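Side-chain contact in chitin elicitor receptor kinase 1 (Arabidopsis thaliana, PDB 4EBY), which probably recognises chitin oligomers through its LysM-bearing ectodomain and is activated as a plant immune receptor by chitin-induced dimerisation: residues A[155-160]-A[166-171]. Numbering follows the deposited sequence.
Sequences SSIARS and DILQRY
The two helices of a LysM domain, 154-161 and 165-171, meet where L168 reaches across to A158 and I157; in the βααβ order of this motif they lie between strands 143-147 and 183-187. Toward A158 and I157, L168 offers one methyl, CD1; it also packs on L154 and S161 of the same helix. Its CG stands anti to its own carbonyl carbon (chi1 -72°), and CD1 continues anti to CA (chi2 176°) to the backbone of helix 154-161, 3.6 Å from A158 CA and 3.7 Å from A158 N. Alanine suits this position because its short side chain lets the leucine methyl come right up to the main chain, where the CA atoms of A158 and L168 are 7.2 Å apart. The A158 methyl flanks the same group, CB lying 4.0 Å from L168 CD1. I157, bulkier and buried, presents CG2, held anti to the backbone N. Both I157 and L168 also pack on V186 of strand 183-187, so these branched apolar side chains tie the helix pair to the sheet. Across the helix pair, I157 CG2 and L168 CD1 approach to 3.9 Å, methyl against methyl.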
ATOM      1  N   SER A 155       3.391   4.026 -19.198  1.00 29.08           N
ATOM      2  CA  SER A 155       3.332   5.446 -19.552  1.00 32.63           C
ATOM      3  C   SER A 155       2.408   6.255 -18.640  1.00 30.05           C
ATOM      4  O   SER A 155       2.761   7.362 -18.235  1.00 33.73           O
ATOM      5  CB  SER A 155       2.954   5.650 -21.028  1.00 38.19           C
ATOM      6  OG  SER A 155       1.873   4.817 -21.401  1.00 51.82           O
ATOM      7  N   SER A 156       1.240   5.717 -18.292  1.00 32.33           N
ATOM      8  CA  SER A 156       0.321   6.461 -17.422  1.00 30.54           C
ATOM      9  C   SER A 156       0.855   6.625 -16.001  1.00 33.69           C
ATOM     10  O   SER A 156       0.672   7.668 -15.385  1.00 32.72           O
ATOM     11  CB  SER A 156      -1.078   5.838 -17.393  1.00 30.70           C
ATOM     12  OG  SER A 156      -1.108   4.645 -16.630  1.00 32.91           O
ATOM     13  N   ILE A 157       1.523   5.600 -15.479  1.00 25.77           N
ATOM     14  CA  ILE A 157       2.105   5.709 -14.142  1.00 25.70           C
ATOM     15  C   ILE A 157       3.326   6.633 -14.156  1.00 26.44           C
ATOM     16  O   ILE A 157       3.560   7.381 -13.214  1.00 29.46           O
ATOM     17  CB  ILE A 157       2.442   4.320 -13.547  1.00 23.83           C
ATOM     18  CG1 ILE A 157       1.145   3.562 -13.235  1.00 22.70           C
ATOM     19  CG2 ILE A 157       3.259   4.476 -12.251  1.00 23.30           C
ATOM     20  CD1 ILE A 157       1.330   2.072 -12.995  1.00 20.67           C
ATOM     21  N   ALA A 158       4.097   6.589 -15.237  1.00 27.26           N
ATOM     22  CA  ALA A 158       5.241   7.485 -15.378  1.00 29.84           C
ATOM     23  C   ALA A 158       4.768   8.935 -15.372  1.00 34.75           C
ATOM     24  O   ALA A 158       5.368   9.793 -14.726  1.00 33.51           O
ATOM     25  CB  ALA A 158       5.986   7.186 -16.655  1.00 31.11           C
ATOM     26  N   ARG A 159       3.688   9.193 -16.104  1.00 35.17           N
ATOM     27  CA  ARG A 159       3.132  10.539 -16.227  1.00 42.08           C
ATOM     28  C   ARG A 159       2.600  11.053 -14.895  1.00 41.48           C
ATOM     29  O   ARG A 159       2.867  12.190 -14.504  1.00 46.38           O
ATOM     30  CB  ARG A 159       2.025  10.551 -17.285  1.00 49.33           C
ATOM     31  CG  ARG A 159       1.334  11.892 -17.467  1.00 59.61           C
ATOM     32  CD  ARG A 159       0.242  11.803 -18.524  1.00 71.75           C
ATOM     33  NE  ARG A 159      -0.539  10.575 -18.393  1.00 83.23           N
ATOM     34  CZ  ARG A 159      -1.720  10.368 -18.967  1.00 87.82           C
ATOM     35  NH1 ARG A 159      -2.274  11.316 -19.714  1.00 91.22           N
ATOM     36  NH2 ARG A 159      -2.354   9.215 -18.788  1.00 83.51           N
ATOM     37  N   SER A 160       1.858  10.205 -14.194  1.00 37.40           N
ATOM     38  CA  SER A 160       1.233  10.583 -12.931  1.00 38.81           C
ATOM     39  C   SER A 160       2.212  10.634 -11.755  1.00 43.50           C
ATOM     40  O   SER A 160       2.020  11.411 -10.824  1.00 42.92           O
ATOM     41  CB  SER A 160       0.074   9.642 -12.606  1.00 39.65           C
ATOM     42  OG  SER A 160       0.551   8.361 -12.228  1.00 37.32           O
ATOM     43  N   ASP A 166      11.786   4.411 -17.663  1.00 28.92           N
ATOM     44  CA  ASP A 166      12.930   3.505 -17.533  1.00 29.78           C
ATOM     45  C   ASP A 166      13.275   3.254 -16.068  1.00 28.51           C
ATOM     46  O   ASP A 166      13.599   2.127 -15.694  1.00 25.90           O
ATOM     47  CB  ASP A 166      14.165   4.021 -18.299  1.00 28.87           C
ATOM     48  CG  ASP A 166      15.385   3.122 -18.120  1.00 38.60           C
ATOM     49  OD1 ASP A 166      15.346   1.959 -18.588  1.00 39.09           O
ATOM     50  OD2 ASP A 166      16.378   3.567 -17.503  1.00 42.11           O
ATOM     51  N   ILE A 167      13.219   4.300 -15.245  1.00 25.39           N
ATOM     52  CA  ILE A 167      13.477   4.142 -13.813  1.00 22.78           C
ATOM     53  C   ILE A 167      12.400   3.237 -13.191  1.00 24.23           C
ATOM     54  O   ILE A 167      12.718   2.296 -12.456  1.00 23.96           O
ATOM     55  CB  ILE A 167      13.558   5.499 -13.082  1.00 24.98           C
ATOM     56  CG1 ILE A 167      14.817   6.254 -13.506  1.00 31.23           C
ATOM     57  CG2 ILE A 167      13.569   5.306 -11.571  1.00 27.95           C
ATOM     58  CD1 ILE A 167      16.083   5.530 -13.163  1.00 37.22           C
ATOM     59  N   LEU A 168      11.132   3.506 -13.500  1.00 21.99           N
ATOM     60  CA  LEU A 168      10.051   2.668 -12.981  1.00 22.29           C
ATOM     61  C   LEU A 168      10.245   1.208 -13.357  1.00 20.56           C
ATOM     62  O   LEU A 168      10.046   0.316 -12.536  1.00 21.77           O
ATOM     63  CB  LEU A 168       8.693   3.128 -13.499  1.00 23.01           C
ATOM     64  CG  LEU A 168       8.168   4.432 -12.914  1.00 23.27           C
ATOM     65  CD1 LEU A 168       6.869   4.793 -13.615  1.00 27.00           C
ATOM     66  CD2 LEU A 168       7.956   4.329 -11.391  1.00 24.24           C
ATOM     67  N   GLN A 169      10.624   0.953 -14.605  1.00 22.28           N
ATOM     68  CA  GLN A 169      10.798  -0.430 -15.027  1.00 19.39           C
ATOM     69  C   GLN A 169      11.967  -1.079 -14.305  1.00 23.24           C
ATOM     70  O   GLN A 169      11.901  -2.252 -13.943  1.00 24.64           O
ATOM     71  CB  GLN A 169      11.020  -0.521 -16.542  1.00 21.30           C
ATOM     72  CG  GLN A 169      10.863  -1.941 -17.094  1.00 22.38           C
ATOM     73  CD  GLN A 169       9.430  -2.445 -16.967  1.00 23.05           C
ATOM     74  OE1 GLN A 169       8.570  -2.113 -17.789  1.00 24.45           O
ATOM     75  NE2 GLN A 169       9.177  -3.267 -15.955  1.00 19.14           N
ATOM     76  N   ARG A 170      13.047  -0.327 -14.111  1.00 21.82           N
ATOM     77  CA  ARG A 170      14.233  -0.865 -13.446  1.00 21.39           C
ATOM     78  C   ARG A 170      13.941  -1.224 -11.986  1.00 20.16           C
ATOM     79  O   ARG A 170      14.546  -2.148 -11.438  1.00 24.15           O
ATOM     80  CB  ARG A 170      15.415   0.114 -13.522  1.00 23.85           C
ATOM     81  CG  ARG A 170      16.094   0.221 -14.883  1.00 27.29           C
ATOM     82  CD  ARG A 170      17.175   1.318 -14.817  1.00 27.51           C
ATOM     83  NE  ARG A 170      17.921   1.523 -16.059  1.00 34.74           N
ATOM     84  CZ  ARG A 170      19.103   0.963 -16.325  1.00 40.33           C
ATOM     85  NH1 ARG A 170      19.672   0.160 -15.437  1.00 38.64           N
ATOM     86  NH2 ARG A 170      19.724   1.205 -17.477  1.00 40.59           N
ATOM     87  N   TYR A 171      13.030  -0.492 -11.351  1.00 20.64           N
ATOM     88  CA  TYR A 171      12.620  -0.837  -9.984  1.00 18.28           C
ATOM     89  C   TYR A 171      11.715  -2.066  -9.950  1.00 21.82           C
ATOM     90  O   TYR A 171      11.481  -2.648  -8.895  1.00 22.98           O
ATOM     91  CB  TYR A 171      11.863   0.328  -9.341  1.00 18.48           C
ATOM     92  CG  TYR A 171      12.750   1.420  -8.779  1.00 21.43           C
ATOM     93  CD1 TYR A 171      13.760   1.133  -7.860  1.00 22.51           C
ATOM     94  CD2 TYR A 171      12.569   2.738  -9.159  1.00 22.67           C
ATOM     95  CE1 TYR A 171      14.563   2.162  -7.335  1.00 21.00           C
ATOM     96  CE2 TYR A 171      13.355   3.757  -8.638  1.00 22.07           C
ATOM     97  CZ  TYR A 171      14.338   3.461  -7.725  1.00 21.51           C
ATOM     98  OH  TYR A 171      15.109   4.496  -7.227  1.00 22.26           O
TER